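Local coordinates for membrane protein (Acinetobacter baumannii AB307-0294, PDB 5DL5) that forms an outer-membrane beta-barrel channel of the OprD porin family and probably lets small molecules, including antibiotics, pass across the outer membrane, at residues D49-A57 with G80-G91. Residues are numbered along the deposited sequence; the frame is centred on the assembly and turned at random.
Sequences DTSSVAQSA and GSFKIGENKNAG. With C8E ((hydroxyethyloxy)tri(ethyloxy)octane), chain C; C8E ((hydroxyethyloxy)tri(ethyloxy)octane), chain D.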
loop_
_atom_site.group_PDB
_atom_site.type_symbol
_atom_site.label_atom_id
_atom_site.label_comp_id
_atom_site.label_asym_id
_atom_site.label_seq_id
_atom_site.Cartn_x
_atom_site.Cartn_y
_atom_site.Cartn_z
ATOM N N ASP A 49 20.732 -11.182 -4.452
ATOM C CA ASP A 49 19.668 -11.979 -3.872
ATOM C C ASP A 49 19.307 -11.430 -2.479
ATOM O O ASP A 49 20.201 -10.980 -1.744
ATOM C CB ASP A 49 20.116 -13.415 -3.715
ATOM C CG ASP A 49 20.148 -14.183 -5.025
ATOM O OD1 ASP A 49 19.939 -13.649 -6.153
ATOM O OD2 ASP A 49 20.408 -15.378 -4.886
ATOM N N THR A 50 18.011 -11.397 -2.159
ATOM C CA THR A 50 17.608 -10.929 -0.867
ATOM C C THR A 50 16.844 -12.098 -0.199
ATOM O O THR A 50 16.205 -12.959 -0.858
ATOM C CB THR A 50 16.824 -9.642 -0.902
ATOM O OG1 THR A 50 15.709 -9.824 -1.775
ATOM C CG2 THR A 50 17.729 -8.349 -1.280
ATOM N N SER A 51 16.980 -12.140 1.113
ATOM C CA SER A 51 16.199 -13.051 1.996
ATOM C C SER A 51 16.014 -12.408 3.356
ATOM O O SER A 51 17.005 -12.007 3.996
ATOM C CB SER A 51 16.929 -14.384 2.154
ATOM O OG SER A 51 16.235 -15.149 3.186
ATOM N N SER A 52 14.762 -12.276 3.782
ATOM C CA SER A 52 14.385 -11.586 4.968
ATOM C C SER A 52 13.402 -12.459 5.719
ATOM O O SER A 52 12.344 -12.805 5.182
ATOM C CB SER A 52 13.773 -10.184 4.699
ATOM O OG SER A 52 14.721 -9.372 3.966
ATOM N N VAL A 53 13.725 -12.786 6.993
ATOM C CA VAL A 53 12.806 -13.572 7.843
ATOM C C VAL A 53 12.732 -12.896 9.205
ATOM O O VAL A 53 13.809 -12.497 9.765
ATOM C CB VAL A 53 13.202 -15.050 8.014
ATOM C CG1 VAL A 53 12.055 -15.827 8.661
ATOM C CG2 VAL A 53 13.611 -15.712 6.694
ATOM N N ALA A 54 11.479 -12.742 9.733
ATOM C CA ALA A 54 11.202 -11.971 10.926
ATOM C C ALA A 54 9.826 -12.250 11.580
ATOM O O ALA A 54 8.968 -12.900 10.959
ATOM C CB ALA A 54 11.391 -10.477 10.625
ATOM N N GLN A 55 9.713 -11.919 12.887
ATOM C CA GLN A 55 8.512 -12.063 13.675
ATOM C C GLN A 55 8.161 -10.708 14.245
ATOM O O GLN A 55 9.063 -10.022 14.775
ATOM C CB GLN A 55 8.741 -13.035 14.820
ATOM C CG GLN A 55 7.558 -13.155 15.775
ATOM C CD GLN A 55 6.372 -13.836 15.167
ATOM O OE1 GLN A 55 6.550 -14.903 14.562
ATOM N NE2 GLN A 55 5.168 -13.208 15.229
ATOM N N SER A 56 6.885 -10.326 14.160
ATOM C CA SER A 56 6.433 -9.027 14.673
ATOM C C SER A 56 5.274 -9.237 15.544
ATOM O O SER A 56 4.518 -10.203 15.384
ATOM C CB SER A 56 5.918 -8.137 13.512
ATOM O OG SER A 56 7.116 -7.767 12.879
ATOM N N ALA A 57 5.079 -8.257 16.414
ATOM C CA ALA A 57 3.821 -8.130 17.178
ATOM C C ALA A 57 3.359 -6.686 16.975
ATOM O O ALA A 57 4.065 -5.756 17.337
ATOM C CB ALA A 57 3.992 -8.420 18.660
ATOM N N GLY A 80 6.687 -4.411 17.910
ATOM C CA GLY A 80 8.059 -4.850 18.303
ATOM C C GLY A 80 8.351 -6.117 17.489
ATOM O O GLY A 80 7.439 -6.927 17.258
ATOM N N SER A 81 9.587 -6.259 17.050
ATOM C CA SER A 81 9.921 -7.321 16.143
ATOM C C SER A 81 11.293 -7.888 16.392
ATOM O O SER A 81 12.119 -7.190 17.017
ATOM C CB SER A 81 9.851 -6.820 14.688
ATOM O OG SER A 81 8.656 -6.129 14.438
ATOM N N PHE A 82 11.577 -9.077 15.839
ATOM C CA PHE A 82 12.993 -9.541 15.858
ATOM C C PHE A 82 13.266 -10.253 14.549
ATOM O O PHE A 82 12.383 -10.845 13.975
ATOM C CB PHE A 82 13.307 -10.344 17.115
ATOM C CG PHE A 82 12.382 -11.509 17.355
ATOM C CD1 PHE A 82 11.197 -11.359 18.125
ATOM C CD2 PHE A 82 12.681 -12.758 16.836
ATOM C CE1 PHE A 82 10.350 -12.480 18.374
ATOM C CE2 PHE A 82 11.833 -13.826 17.042
ATOM C CZ PHE A 82 10.692 -13.704 17.850
ATOM N N LYS A 83 14.492 -10.252 14.099
ATOM C CA LYS A 83 14.797 -11.026 12.917
ATOM C C LYS A 83 14.864 -12.533 13.323
ATOM O O LYS A 83 15.083 -12.848 14.533
ATOM C CB LYS A 83 16.133 -10.580 12.319
ATOM C CG LYS A 83 17.360 -10.940 13.138
ATOM C CD LYS A 83 18.642 -10.417 12.525
ATOM C CE LYS A 83 19.730 -11.059 13.303
ATOM N NZ LYS A 83 20.961 -10.581 12.678
ATOM N N ILE A 84 14.651 -13.420 12.305
ATOM C CA ILE A 84 14.839 -14.850 12.465
ATOM C C ILE A 84 16.000 -15.258 11.581
ATOM O O ILE A 84 15.867 -15.244 10.386
ATOM C CB ILE A 84 13.562 -15.602 12.153
ATOM C CG1 ILE A 84 12.504 -15.202 13.223
ATOM C CG2 ILE A 84 13.799 -17.134 12.202
ATOM C CD1 ILE A 84 11.081 -15.575 12.833
ATOM N N GLY A 85 17.132 -15.633 12.144
ATOM C CA GLY A 85 18.294 -15.972 11.334
ATOM C C GLY A 85 19.149 -14.740 11.244
ATOM O O GLY A 85 18.808 -13.612 11.690
ATOM N N GLU A 86 20.311 -14.931 10.683
ATOM C CA GLU A 86 21.264 -13.853 10.573
ATOM C C GLU A 86 20.746 -12.691 9.653
ATOM O O GLU A 86 20.967 -11.501 9.938
ATOM C CB GLU A 86 22.595 -14.368 9.998
ATOM C CG GLU A 86 23.630 -13.245 9.969
ATOM C CD GLU A 86 25.023 -13.692 9.528
ATOM O OE1 GLU A 86 25.175 -14.783 8.975
ATOM O OE2 GLU A 86 25.943 -12.892 9.782
ATOM N N ASN A 87 20.112 -13.075 8.555
ATOM C CA ASN A 87 19.550 -12.111 7.646
ATOM C C ASN A 87 20.641 -11.198 7.136
ATOM O O ASN A 87 20.518 -9.989 7.168
ATOM C CB ASN A 87 18.395 -11.344 8.315
ATOM C CG ASN A 87 17.144 -12.186 8.340
ATOM O OD1 ASN A 87 16.455 -12.304 7.328
ATOM N ND2 ASN A 87 16.859 -12.790 9.443
ATOM N N LYS A 88 21.697 -11.798 6.642
ATOM C CA LYS A 88 22.810 -11.042 6.121
ATOM C C LYS A 88 22.462 -10.306 4.802
ATOM O O LYS A 88 23.087 -9.332 4.494
ATOM C CB LYS A 88 23.930 -11.991 5.878
ATOM C CG LYS A 88 25.244 -11.302 5.737
ATOM C CD LYS A 88 26.373 -12.298 5.444
ATOM C CE LYS A 88 26.117 -13.126 4.195
ATOM N NZ LYS A 88 27.374 -13.820 3.764
ATOM N N ASN A 89 21.443 -10.742 4.065
ATOM C CA ASN A 89 21.066 -10.071 2.816
ATOM C C ASN A 89 19.582 -9.759 2.879
ATOM O O ASN A 89 18.841 -10.043 1.927
ATOM C CB ASN A 89 21.332 -11.049 1.667
ATOM C CG ASN A 89 22.768 -11.511 1.588
ATOM O OD1 ASN A 89 23.068 -12.631 1.828
ATOM N ND2 ASN A 89 23.633 -10.631 1.302
ATOM N N ALA A 90 19.144 -9.216 4.005
ATOM C CA ALA A 90 17.842 -8.696 4.127
ATOM C C ALA A 90 17.494 -7.493 3.124
ATOM O O ALA A 90 18.347 -6.788 2.740
ATOM C CB ALA A 90 17.626 -8.215 5.526
ATOM N N GLY A 91 16.229 -7.187 2.889
ATOM C CA GLY A 91 15.908 -6.118 1.977
ATOM C C GLY A 91 14.423 -6.058 1.815
ATOM O O GLY A 91 13.681 -6.700 2.567
HETATM C C8 C8E C . 13.248 -2.739 20.597
HETATM O O9 C8E C . 13.101 -4.105 20.974
HETATM C C10 C8E C . 12.033 -4.853 20.348
HETATM C C11 C8E C . 11.765 -6.163 21.079
HETATM O O12 C8E C . 10.567 -6.803 20.607
HETATM C C13 C8E C . 9.623 -7.153 21.636
HETATM C C14 C8E C . 8.453 -8.005 21.127
HETATM O O15 C8E C . 8.979 -9.022 20.297
HETATM C C16 C8E C . 8.117 -9.547 19.277
HETATM C C17 C8E C . 6.993 -10.318 19.906
HETATM O O18 C8E C . 6.538 -11.300 18.962
HETATM C C19 C8E C . 7.051 -12.598 19.295
HETATM C C20 C8E C . 5.987 -13.516 19.762
HETATM O O21 C8E C . 6.599 -14.801 19.690
HETATM C C1 C8E D . 13.617 -8.889 22.385
HETATM C C2 C8E D . 13.789 -9.876 21.251
HETATM C C3 C8E D . 13.062 -11.256 21.301
HETATM C C4 C8E D . 11.652 -11.200 21.816
HETATM C C5 C8E D . 10.907 -12.483 22.123
HETATM C C6 C8E D . 9.821 -12.150 23.144
HETATM C C7 C8E D . 8.539 -12.866 22.797
HETATM O O HOH W 1 19.582 -12.818 4.379
HETATM O O HOH W 2 16.998 -14.396 5.673
#
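Gln-55 and Phe-82 exchange main-chain bonds, N to O in both directions. Ala-57 and Gly-80 form a second reciprocal pair, and Ile-84 N reaches Val-53 O at 2.8 Å. Strand axes 170° apart confirm antiparallel pairing. Beyond Lys-83 the second strand gives way to a loop, and side chains and water join the remaining main-chain bonds. Asn-87 OD1 accepts Val-53 N at 2.8 Å in place of a backbone carbonyl, while its ND2 makes weak bonds to Val-53 O, Ile-84 O and Gly-85 O. Water 2 also donates to OD1, and water 1 links Ser-51 O to Asn-89 N. Further along, Ser-51 N bonds to Asn-89 O, and Gly-91 N to Ser-52 OG at 2.9 Å. These strands belong to a beta hairpin in the wall of the porin barrel, with strands 29-43 and 106-118 as neighbours. Ser-56 OG donates to Ser-81 OG (2.7 Å) across a non-hydrogen-bonded pair. On the other face of the strands, Gln-55 CB lies over the Phe-82 ring, 4.0 Å from its centroid and 23° off the normal, a CH-pi contact. With CG anti to the backbone N (chi1 175°), Gln-55 runs alongside the ring; its OE1 bonds to Thr-36. Detergent touches the same ring, C19 of C8E (chain C) lying 3.4 Å from Phe-82 CE1, consistent with a membrane-facing surface.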